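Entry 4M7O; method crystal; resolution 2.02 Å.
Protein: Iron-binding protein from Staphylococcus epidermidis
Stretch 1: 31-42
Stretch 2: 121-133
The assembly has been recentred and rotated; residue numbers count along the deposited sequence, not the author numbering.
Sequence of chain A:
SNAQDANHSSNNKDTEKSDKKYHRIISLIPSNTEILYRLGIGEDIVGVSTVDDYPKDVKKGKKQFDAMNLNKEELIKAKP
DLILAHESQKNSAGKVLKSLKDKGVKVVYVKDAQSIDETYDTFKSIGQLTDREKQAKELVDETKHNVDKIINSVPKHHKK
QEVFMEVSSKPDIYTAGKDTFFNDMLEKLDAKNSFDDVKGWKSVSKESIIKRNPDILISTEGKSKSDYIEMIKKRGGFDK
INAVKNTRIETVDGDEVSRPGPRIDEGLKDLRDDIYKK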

# COMPACT_ATOMS: atom_id res chain seq x y z
N SER A 31 7.59 -1.75 3.19
CA SER A 31 7.49 -0.29 3.36
C SER A 31 8.42 0.22 4.48
O SER A 31 9.11 1.24 4.30
CB SER A 31 6.05 0.16 3.59
OG SER A 31 5.43 -0.59 4.62
N ASN A 32 8.44 -0.48 5.61
CA ASN A 32 9.37 -0.18 6.69
C ASN A 32 10.82 -0.16 6.21
O ASN A 32 11.58 0.77 6.50
CB ASN A 32 9.23 -1.20 7.83
CG ASN A 32 8.02 -0.93 8.71
OD1 ASN A 32 7.28 0.04 8.49
ND2 ASN A 32 7.81 -1.79 9.71
N THR A 33 11.20 -1.19 5.46
CA THR A 33 12.57 -1.28 4.98
C THR A 33 12.91 -0.11 4.07
O THR A 33 13.99 0.46 4.18
CB THR A 33 12.82 -2.58 4.24
OG1 THR A 33 12.52 -3.69 5.11
CG2 THR A 33 14.28 -2.68 3.79
N GLU A 34 11.98 0.26 3.19
CA GLU A 34 12.24 1.35 2.25
C GLU A 34 12.46 2.66 3.00
O GLU A 34 13.33 3.44 2.64
CB GLU A 34 11.08 1.48 1.25
CG GLU A 34 10.99 0.31 0.27
CD GLU A 34 10.05 0.61 -0.89
OE1 GLU A 34 10.02 1.77 -1.37
OE2 GLU A 34 9.35 -0.33 -1.34
N ILE A 35 11.65 2.88 4.03
CA ILE A 35 11.71 4.11 4.81
C ILE A 35 13.03 4.20 5.59
O ILE A 35 13.66 5.25 5.64
CB ILE A 35 10.53 4.20 5.80
CG1 ILE A 35 9.20 4.32 5.04
CG2 ILE A 35 10.72 5.37 6.76
CD1 ILE A 35 7.98 4.13 5.93
N LEU A 36 13.42 3.09 6.20
CA LEU A 36 14.69 3.02 6.95
C LEU A 36 15.87 3.38 6.06
O LEU A 36 16.76 4.12 6.49
CB LEU A 36 14.89 1.62 7.54
CG LEU A 36 14.03 1.31 8.76
CD1 LEU A 36 14.13 -0.17 9.15
CD2 LEU A 36 14.48 2.22 9.92
N TYR A 37 15.88 2.86 4.84
CA TYR A 37 16.96 3.16 3.90
C TYR A 37 16.93 4.65 3.55
O TYR A 37 17.98 5.28 3.47
CB TYR A 37 16.85 2.30 2.64
CG TYR A 37 17.73 1.08 2.64
CD1 TYR A 37 17.32 -0.10 3.25
CD2 TYR A 37 18.97 1.09 2.02
CE1 TYR A 37 18.11 -1.22 3.22
CE2 TYR A 37 19.77 -0.03 2.01
CZ TYR A 37 19.34 -1.18 2.61
OH TYR A 37 20.13 -2.30 2.62
N ARG A 38 15.74 5.21 3.35
CA ARG A 38 15.64 6.63 2.96
C ARG A 38 16.01 7.55 4.13
O ARG A 38 16.32 8.73 3.94
CB ARG A 38 14.25 6.97 2.40
CG ARG A 38 13.96 6.37 1.02
CD ARG A 38 14.90 6.91 -0.08
NE ARG A 38 14.82 8.37 -0.18
CZ ARG A 38 13.84 9.04 -0.79
NH1 ARG A 38 12.84 8.39 -1.36
NH2 ARG A 38 13.86 10.36 -0.82
N LEU A 39 16.01 7.01 5.34
CA LEU A 39 16.42 7.77 6.52
C LEU A 39 17.94 7.71 6.72
O LEU A 39 18.48 8.40 7.60
CB LEU A 39 15.71 7.28 7.79
CG LEU A 39 14.19 7.52 7.81
CD1 LEU A 39 13.59 7.14 9.16
CD2 LEU A 39 13.87 8.96 7.46
N GLY A 40 18.61 6.91 5.90
CA GLY A 40 20.07 6.84 5.93
C GLY A 40 20.59 5.75 6.86
O GLY A 40 21.79 5.67 7.13
N ILE A 41 19.70 4.90 7.34
CA ILE A 41 20.12 3.87 8.29
C ILE A 41 19.95 2.44 7.77
O ILE A 41 19.80 1.51 8.55
CB ILE A 41 19.47 4.05 9.70
CG1 ILE A 41 17.94 4.04 9.61
CG2 ILE A 41 19.95 5.34 10.35
CD1 ILE A 41 17.27 4.26 10.97
N GLY A 42 20.00 2.27 6.45
CA GLY A 42 19.95 0.94 5.86
C GLY A 42 21.08 0.05 6.34
O GLY A 42 20.92 -1.18 6.47
N ASP A 121 2.72 10.51 8.00
CA ASP A 121 2.73 10.30 9.45
C ASP A 121 3.73 9.22 9.84
O ASP A 121 4.51 9.43 10.76
CB ASP A 121 1.36 9.92 9.99
CG ASP A 121 0.42 11.10 10.10
OD1 ASP A 121 0.89 12.26 9.95
OD2 ASP A 121 -0.78 10.88 10.35
N THR A 122 3.73 8.09 9.15
CA THR A 122 4.64 7.01 9.56
C THR A 122 6.10 7.38 9.29
O THR A 122 7.00 6.89 9.98
CB THR A 122 4.33 5.66 8.90
OG1 THR A 122 4.66 5.71 7.52
CG2 THR A 122 2.85 5.29 9.08
N PHE A 123 6.34 8.21 8.28
CA PHE A 123 7.70 8.65 8.01
C PHE A 123 8.21 9.36 9.25
O PHE A 123 9.28 9.04 9.75
CB PHE A 123 7.77 9.62 6.82
CG PHE A 123 7.44 8.99 5.49
CD1 PHE A 123 7.12 7.64 5.39
CD2 PHE A 123 7.44 9.76 4.33
CE1 PHE A 123 6.81 7.07 4.16
CE2 PHE A 123 7.12 9.19 3.10
CZ PHE A 123 6.81 7.84 3.01
N LYS A 124 7.42 10.30 9.75
CA LYS A 124 7.79 11.06 10.94
C LYS A 124 7.90 10.19 12.19
O LYS A 124 8.78 10.41 13.02
CB LYS A 124 6.77 12.18 11.20
CG LYS A 124 6.87 13.35 10.22
N SER A 125 7.00 9.22 12.34
CA SER A 125 7.01 8.35 13.51
C SER A 125 8.29 7.55 13.55
O SER A 125 8.93 7.46 14.61
CB SER A 125 5.82 7.39 13.48
OG SER A 125 4.64 8.05 13.89
N ILE A 126 8.66 6.98 12.41
CA ILE A 126 9.88 6.17 12.34
C ILE A 126 11.11 7.06 12.50
O ILE A 126 12.11 6.65 13.08
CB ILE A 126 9.96 5.38 11.03
CG1 ILE A 126 8.81 4.38 10.96
CG2 ILE A 126 11.33 4.66 10.90
CD1 ILE A 126 8.65 3.74 9.60
N GLY A 127 11.02 8.29 11.98
CA GLY A 127 12.09 9.25 12.17
C GLY A 127 12.31 9.56 13.63
O GLY A 127 13.46 9.64 14.09
N GLN A 128 11.23 9.75 14.38
CA GLN A 128 11.38 10.10 15.79
C GLN A 128 11.84 8.90 16.61
O GLN A 128 12.59 9.05 17.57
CB GLN A 128 10.08 10.66 16.35
CG GLN A 128 10.18 11.05 17.81
CD GLN A 128 9.03 11.92 18.25
OE1 GLN A 128 8.04 12.06 17.53
NE2 GLN A 128 9.15 12.53 19.43
N LEU A 129 11.41 7.71 16.20
CA LEU A 129 11.78 6.48 16.89
C LEU A 129 13.28 6.22 16.80
O LEU A 129 13.92 5.86 17.79
CB LEU A 129 10.99 5.30 16.29
CG LEU A 129 11.42 3.89 16.69
CD1 LEU A 129 11.21 3.64 18.17
CD2 LEU A 129 10.71 2.83 15.86
N THR A 130 13.85 6.46 15.61
CA THR A 130 15.25 6.16 15.33
C THR A 130 16.16 7.37 15.41
O THR A 130 17.30 7.31 14.94
CB THR A 130 15.42 5.61 13.90
OG1 THR A 130 14.96 6.59 12.96
CG2 THR A 130 14.62 4.34 13.72
N ASP A 131 15.66 8.46 15.97
CA ASP A 131 16.44 9.70 16.07
C ASP A 131 16.99 10.11 14.71
O ASP A 131 18.16 10.46 14.56
CB ASP A 131 17.58 9.55 17.10
CG ASP A 131 18.15 10.89 17.54
OD1 ASP A 131 17.45 11.91 17.38
OD2 ASP A 131 19.29 10.92 18.05
N ARG A 132 16.13 10.07 13.69
CA ARG A 132 16.49 10.53 12.36
C ARG A 132 15.44 11.53 11.90
O ARG A 132 14.97 11.46 10.77
CB ARG A 132 16.55 9.34 11.39
CG ARG A 132 17.52 8.26 11.84
CD ARG A 132 18.96 8.73 11.73
NE ARG A 132 19.39 8.78 10.34
CZ ARG A 132 20.54 9.29 9.92
NH1 ARG A 132 21.41 9.78 10.78
NH2 ARG A 132 20.83 9.29 8.63
N GLU A 133 15.09 12.45 12.80
CA GLU A 133 13.98 13.38 12.58
C GLU A 133 14.22 14.31 11.39
O GLU A 133 13.32 14.55 10.58
CB GLU A 133 13.69 14.17 13.86
CG GLU A 133 13.21 13.29 15.02
CD GLU A 133 12.80 14.08 16.25
OE1 GLU A 133 13.64 14.83 16.80
OE2 GLU A 133 11.63 13.96 16.68

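An apolar contact between helices can be bordered by a side chain that bonds a carbonyl near a helix terminus, and this contact is a clear example. The two helices cross at -61° with axes 10.5 Å apart, a spacing that side chains must fill. I126 is central: its CD1 lies 3.8 Å from I35 CD1, while its CG2 lies 3.8 Å from L39 CD1 and 4.1 Å from L36 CD2, so one branched residue meets three apolar side chains of the opposing segment. I35 CD1 also reaches F123 CE1 at 3.6 Å, approaching the ring obliquely. L39 CD1 also lies 4.0 Å from G127 CA.

Just past the second helix, T130 turns its hydroxyl back onto its own stretch, OG1 donating to I126 O at 2.9 Å, and I41 CD1 packs 3.7 Å from T130 CB. The polar edge belongs to R132. R132 NH2 and R132 NE both donate to L39 O, at 2.7 and 2.9 Å respectively, a forked pair that holds the carbonyl near the guanidinium plane. I41 CG2 covers one face of that group, 3.5 Å from R132 NE. G40, with positive phi in a Schellman motif, leaves room here: a CB would sit 2.5 Å from R132 NH2, a clash.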